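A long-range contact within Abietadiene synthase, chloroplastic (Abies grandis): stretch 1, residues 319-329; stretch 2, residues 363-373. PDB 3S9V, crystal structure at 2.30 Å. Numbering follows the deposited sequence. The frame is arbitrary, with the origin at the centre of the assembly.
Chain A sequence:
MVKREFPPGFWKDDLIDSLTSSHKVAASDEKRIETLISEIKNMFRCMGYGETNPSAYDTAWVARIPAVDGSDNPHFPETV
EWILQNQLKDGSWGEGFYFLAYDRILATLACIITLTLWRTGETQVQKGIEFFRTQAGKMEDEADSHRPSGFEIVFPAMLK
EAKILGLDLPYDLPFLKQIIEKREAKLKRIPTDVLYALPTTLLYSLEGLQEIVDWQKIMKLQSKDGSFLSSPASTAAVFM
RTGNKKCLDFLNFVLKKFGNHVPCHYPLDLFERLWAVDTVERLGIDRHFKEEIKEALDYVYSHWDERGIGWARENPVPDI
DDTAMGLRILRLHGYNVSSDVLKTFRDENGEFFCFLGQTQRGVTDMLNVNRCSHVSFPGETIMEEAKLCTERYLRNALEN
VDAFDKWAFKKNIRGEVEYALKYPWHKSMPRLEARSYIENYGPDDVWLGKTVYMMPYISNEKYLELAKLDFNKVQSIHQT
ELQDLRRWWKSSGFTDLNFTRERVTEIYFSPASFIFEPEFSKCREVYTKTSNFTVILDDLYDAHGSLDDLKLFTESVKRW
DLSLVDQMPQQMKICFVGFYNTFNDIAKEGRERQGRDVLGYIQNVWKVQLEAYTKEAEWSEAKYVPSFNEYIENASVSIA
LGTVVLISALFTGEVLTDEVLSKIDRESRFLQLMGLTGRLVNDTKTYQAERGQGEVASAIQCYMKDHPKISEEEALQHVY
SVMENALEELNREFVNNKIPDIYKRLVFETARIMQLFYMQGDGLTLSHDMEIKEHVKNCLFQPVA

Stretch 1, residues 319-329: DIDDTAMGLRI
Stretch 2 363-373: VTDMLNVNRCS

Two helices of abietadiene synthase, whose touching residues are at least 43 positions apart in sequence, pack side by side in nearly the same direction, joined by apolar side chains and by a single hydrogen bond across the interface. The example shows a close apolar seam combined with one polar link: the axes of 320-329 and 363-373 come within 8.4 Å, and their N-to-C directions differ by 25°, with a signed crossing angle of +25°. Both segments keep regular helical torsions, near -65/-42, and i to i+4 backbone hydrogen bonds. Asp-319 (phi/psi -134/146, chi1 p) precedes the first helix as its N-cap, its OD2 accepting from Asp-322 N at 2.9 Å.

The register is set out by the nearest CA pairs. Asp-321 lies beside Asp-365 (CA to CA 5.0 Å), Ala-324 beside Val-369 (CA to CA 5.2 Å), Met-325 beside Asn-368 (CA to CA 6.3 Å) and Arg-328 beside Cys-372 (CA to CA 5.1 Å). Through the three closest pairs the first helix advances by three residues and then four, the second by four and then three, so that both cover seven.

Ala-324 sits at the middle of the seam. Its CB points toward the second helix and rests 3.9 Å from Val-369 CA, while its carbonyl O lies 3.6 Å from Cys-372 CB; side chain and backbone are both in contact. Apolar packing continues in both directions along the helix. Ile-320 (t, t) places CG1 3.5 Å from CG2 of Val-369 (chi1 t), and Leu-327 (t, p) brings CD2 to 3.6 Å from SG of Cys-372 (chi1 t).

The polar link is specific. Asp-321 (chi1 t) starts sideways, but its carboxylate reaches across, and Asn-368 ND2 (chi1 m) donates to Asp-321 OD1 at 2.7 Å with an angle of 151°. The other end of the same amide is also used: within the second helix, Arg-371 NH1 donates to Asn-368 OD1 at 3.3 Å. Met-325, with chi1 at -93° and chi3 at 111°, both between wells, brings CE to 3.0 Å from Asn-368 OD1 and 3.1 Å from Arg-371 NH1, a tight fit.

Farther along, two arginines meet. Arg-328 (t, t, p, chi4 88°) and Arg-371 (m, t, p, chi4 -155°) set their guanidinium groups face over face, with Arg-328 NH1 3.1 Å from Arg-371 NH2. Both atoms are donors, so this is an approach of like charges rather than a hydrogen bond; each finds a hydrogen-bonding partner elsewhere in the structure. In all, 602 Å² is buried between the stretches.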

# COMPACT_ATOMS: atom_id res chain seq x y z
N ASP A 319 -7.27 -13.82 -8.80
CA ASP A 319 -8.08 -13.18 -7.76
C ASP A 319 -7.74 -11.70 -7.72
O ASP A 319 -6.60 -11.30 -7.96
CB ASP A 319 -7.83 -13.82 -6.39
CG ASP A 319 -6.45 -13.52 -5.85
OD1 ASP A 319 -5.47 -14.11 -6.34
OD2 ASP A 319 -6.36 -12.68 -4.93
N ILE A 320 -8.74 -10.88 -7.42
CA ILE A 320 -8.56 -9.44 -7.40
C ILE A 320 -7.51 -8.95 -6.40
O ILE A 320 -6.86 -7.94 -6.63
CB ILE A 320 -9.90 -8.73 -7.13
CG1 ILE A 320 -9.86 -7.31 -7.70
CG2 ILE A 320 -10.19 -8.70 -5.64
CD1 ILE A 320 -11.20 -6.60 -7.65
N ASP A 321 -7.33 -9.68 -5.30
CA ASP A 321 -6.36 -9.26 -4.29
C ASP A 321 -4.93 -9.34 -4.81
O ASP A 321 -4.21 -8.35 -4.77
CB ASP A 321 -6.51 -10.10 -3.01
CG ASP A 321 -6.05 -9.36 -1.75
OD1 ASP A 321 -5.63 -8.18 -1.85
OD2 ASP A 321 -6.13 -9.97 -0.66
N ASP A 322 -4.52 -10.52 -5.30
CA ASP A 322 -3.17 -10.69 -5.84
C ASP A 322 -2.97 -9.83 -7.10
O ASP A 322 -1.88 -9.32 -7.34
CB ASP A 322 -2.91 -12.15 -6.22
CG ASP A 322 -2.72 -13.05 -5.02
OD1 ASP A 322 -3.71 -13.68 -4.60
OD2 ASP A 322 -1.59 -13.11 -4.49
N THR A 323 -4.03 -9.70 -7.90
CA THR A 323 -3.95 -8.92 -9.13
C THR A 323 -3.83 -7.44 -8.84
O THR A 323 -3.05 -6.74 -9.48
CB THR A 323 -5.18 -9.16 -10.02
OG1 THR A 323 -5.25 -10.54 -10.38
CG2 THR A 323 -5.09 -8.31 -11.28
N ALA A 324 -4.60 -6.95 -7.88
CA ALA A 324 -4.54 -5.54 -7.51
C ALA A 324 -3.18 -5.22 -6.88
O ALA A 324 -2.60 -4.17 -7.15
CB ALA A 324 -5.66 -5.20 -6.56
N MET A 325 -2.68 -6.11 -6.03
CA MET A 325 -1.38 -5.89 -5.39
C MET A 325 -0.31 -5.82 -6.48
O MET A 325 0.44 -4.84 -6.57
CB MET A 325 -1.03 -7.04 -4.44
CG MET A 325 -1.43 -6.85 -2.99
SD MET A 325 -0.40 -5.67 -2.08
CE MET A 325 -1.56 -4.42 -1.87
N GLY A 326 -0.27 -6.86 -7.31
CA GLY A 326 0.70 -6.91 -8.38
C GLY A 326 0.60 -5.73 -9.33
O GLY A 326 1.63 -5.19 -9.74
N LEU A 327 -0.61 -5.32 -9.69
CA LEU A 327 -0.78 -4.20 -10.61
C LEU A 327 -0.16 -2.92 -10.05
O LEU A 327 0.58 -2.23 -10.76
CB LEU A 327 -2.26 -3.97 -10.94
CG LEU A 327 -2.59 -2.71 -11.75
CD1 LEU A 327 -1.74 -2.67 -13.02
CD2 LEU A 327 -4.07 -2.69 -12.08
N ARG A 328 -0.44 -2.59 -8.78
CA ARG A 328 0.13 -1.38 -8.20
C ARG A 328 1.64 -1.41 -8.03
O ARG A 328 2.35 -0.50 -8.47
CB ARG A 328 -0.51 -1.06 -6.83
CG ARG A 328 0.01 0.25 -6.20
CD ARG A 328 -0.71 0.53 -4.88
NE ARG A 328 -0.67 -0.67 -4.06
CZ ARG A 328 0.30 -0.98 -3.21
NH1 ARG A 328 0.24 -2.11 -2.53
NH2 ARG A 328 1.32 -0.14 -3.02
N ILE A 329 2.14 -2.46 -7.39
CA ILE A 329 3.58 -2.58 -7.16
C ILE A 329 4.41 -2.74 -8.42
O ILE A 329 5.48 -2.14 -8.53
CB ILE A 329 3.88 -3.74 -6.20
CG1 ILE A 329 3.25 -3.44 -4.83
CG2 ILE A 329 5.39 -3.93 -6.06
CD1 ILE A 329 3.42 -4.54 -3.79
N VAL A 363 -13.21 -6.74 3.29
CA VAL A 363 -12.46 -5.54 3.62
C VAL A 363 -11.01 -5.57 3.17
O VAL A 363 -10.52 -4.62 2.56
CB VAL A 363 -12.48 -5.27 5.14
CG1 VAL A 363 -11.64 -4.04 5.45
CG2 VAL A 363 -13.91 -5.08 5.61
N THR A 364 -10.31 -6.66 3.48
CA THR A 364 -8.91 -6.77 3.10
C THR A 364 -8.69 -6.61 1.60
O THR A 364 -7.90 -5.77 1.17
CB THR A 364 -8.32 -8.10 3.59
OG1 THR A 364 -8.37 -8.14 5.02
CG2 THR A 364 -6.88 -8.24 3.15
N ASP A 365 -9.40 -7.39 0.78
CA ASP A 365 -9.20 -7.27 -0.66
C ASP A 365 -9.71 -5.95 -1.27
O ASP A 365 -9.06 -5.39 -2.15
CB ASP A 365 -9.81 -8.47 -1.41
CG ASP A 365 -11.22 -8.80 -0.95
OD1 ASP A 365 -11.39 -9.17 0.23
OD2 ASP A 365 -12.14 -8.69 -1.78
N MET A 366 -10.86 -5.45 -0.81
CA MET A 366 -11.35 -4.19 -1.37
C MET A 366 -10.34 -3.11 -1.02
O MET A 366 -10.15 -2.16 -1.77
CB MET A 366 -12.74 -3.80 -0.82
CG MET A 366 -13.92 -4.61 -1.39
SD MET A 366 -14.11 -4.59 -3.20
CE MET A 366 -13.08 -5.96 -3.65
N LEU A 367 -9.67 -3.27 0.13
CA LEU A 367 -8.67 -2.29 0.54
C LEU A 367 -7.48 -2.26 -0.42
O LEU A 367 -7.05 -1.19 -0.85
CB LEU A 367 -8.17 -2.56 1.96
CG LEU A 367 -6.98 -1.68 2.35
CD1 LEU A 367 -7.35 -0.21 2.18
CD2 LEU A 367 -6.56 -1.96 3.79
N ASN A 368 -6.94 -3.43 -0.75
CA ASN A 368 -5.80 -3.45 -1.67
C ASN A 368 -6.21 -2.97 -3.06
O ASN A 368 -5.41 -2.38 -3.79
CB ASN A 368 -5.18 -4.85 -1.73
CG ASN A 368 -4.48 -5.22 -0.44
OD1 ASN A 368 -3.75 -4.41 0.13
ND2 ASN A 368 -4.70 -6.45 0.03
N VAL A 369 -7.47 -3.21 -3.42
CA VAL A 369 -7.99 -2.76 -4.70
C VAL A 369 -8.09 -1.23 -4.66
O VAL A 369 -7.80 -0.56 -5.64
CB VAL A 369 -9.40 -3.36 -4.99
CG1 VAL A 369 -10.03 -2.67 -6.19
CG2 VAL A 369 -9.29 -4.85 -5.25
N ASN A 370 -8.48 -0.69 -3.51
CA ASN A 370 -8.61 0.77 -3.37
C ASN A 370 -7.26 1.47 -3.49
O ASN A 370 -7.14 2.49 -4.16
CB ASN A 370 -9.27 1.13 -2.03
CG ASN A 370 -9.34 2.63 -1.79
OD1 ASN A 370 -8.39 3.25 -1.32
ND2 ASN A 370 -10.47 3.23 -2.15
N ARG A 371 -6.24 0.92 -2.84
CA ARG A 371 -4.90 1.49 -2.91
C ARG A 371 -4.45 1.50 -4.37
O ARG A 371 -3.89 2.49 -4.85
CB ARG A 371 -3.92 0.66 -2.07
CG ARG A 371 -4.18 0.71 -0.57
CD ARG A 371 -3.39 -0.35 0.17
NE ARG A 371 -1.96 -0.07 0.13
CZ ARG A 371 -1.00 -0.98 0.24
NH1 ARG A 371 -1.31 -2.27 0.39
NH2 ARG A 371 0.27 -0.61 0.18
N CYS A 372 -4.72 0.41 -5.07
CA CYS A 372 -4.36 0.28 -6.47
C CYS A 372 -5.08 1.28 -7.39
O CYS A 372 -4.47 1.88 -8.27
CB CYS A 372 -4.63 -1.16 -6.94
SG CYS A 372 -4.46 -1.45 -8.73
N SER A 373 -6.38 1.48 -7.16
CA SER A 373 -7.17 2.38 -8.01
C SER A 373 -6.71 3.83 -8.05
O SER A 373 -7.06 4.56 -8.98
CB SER A 373 -8.64 2.34 -7.59
OG SER A 373 -8.83 2.99 -6.34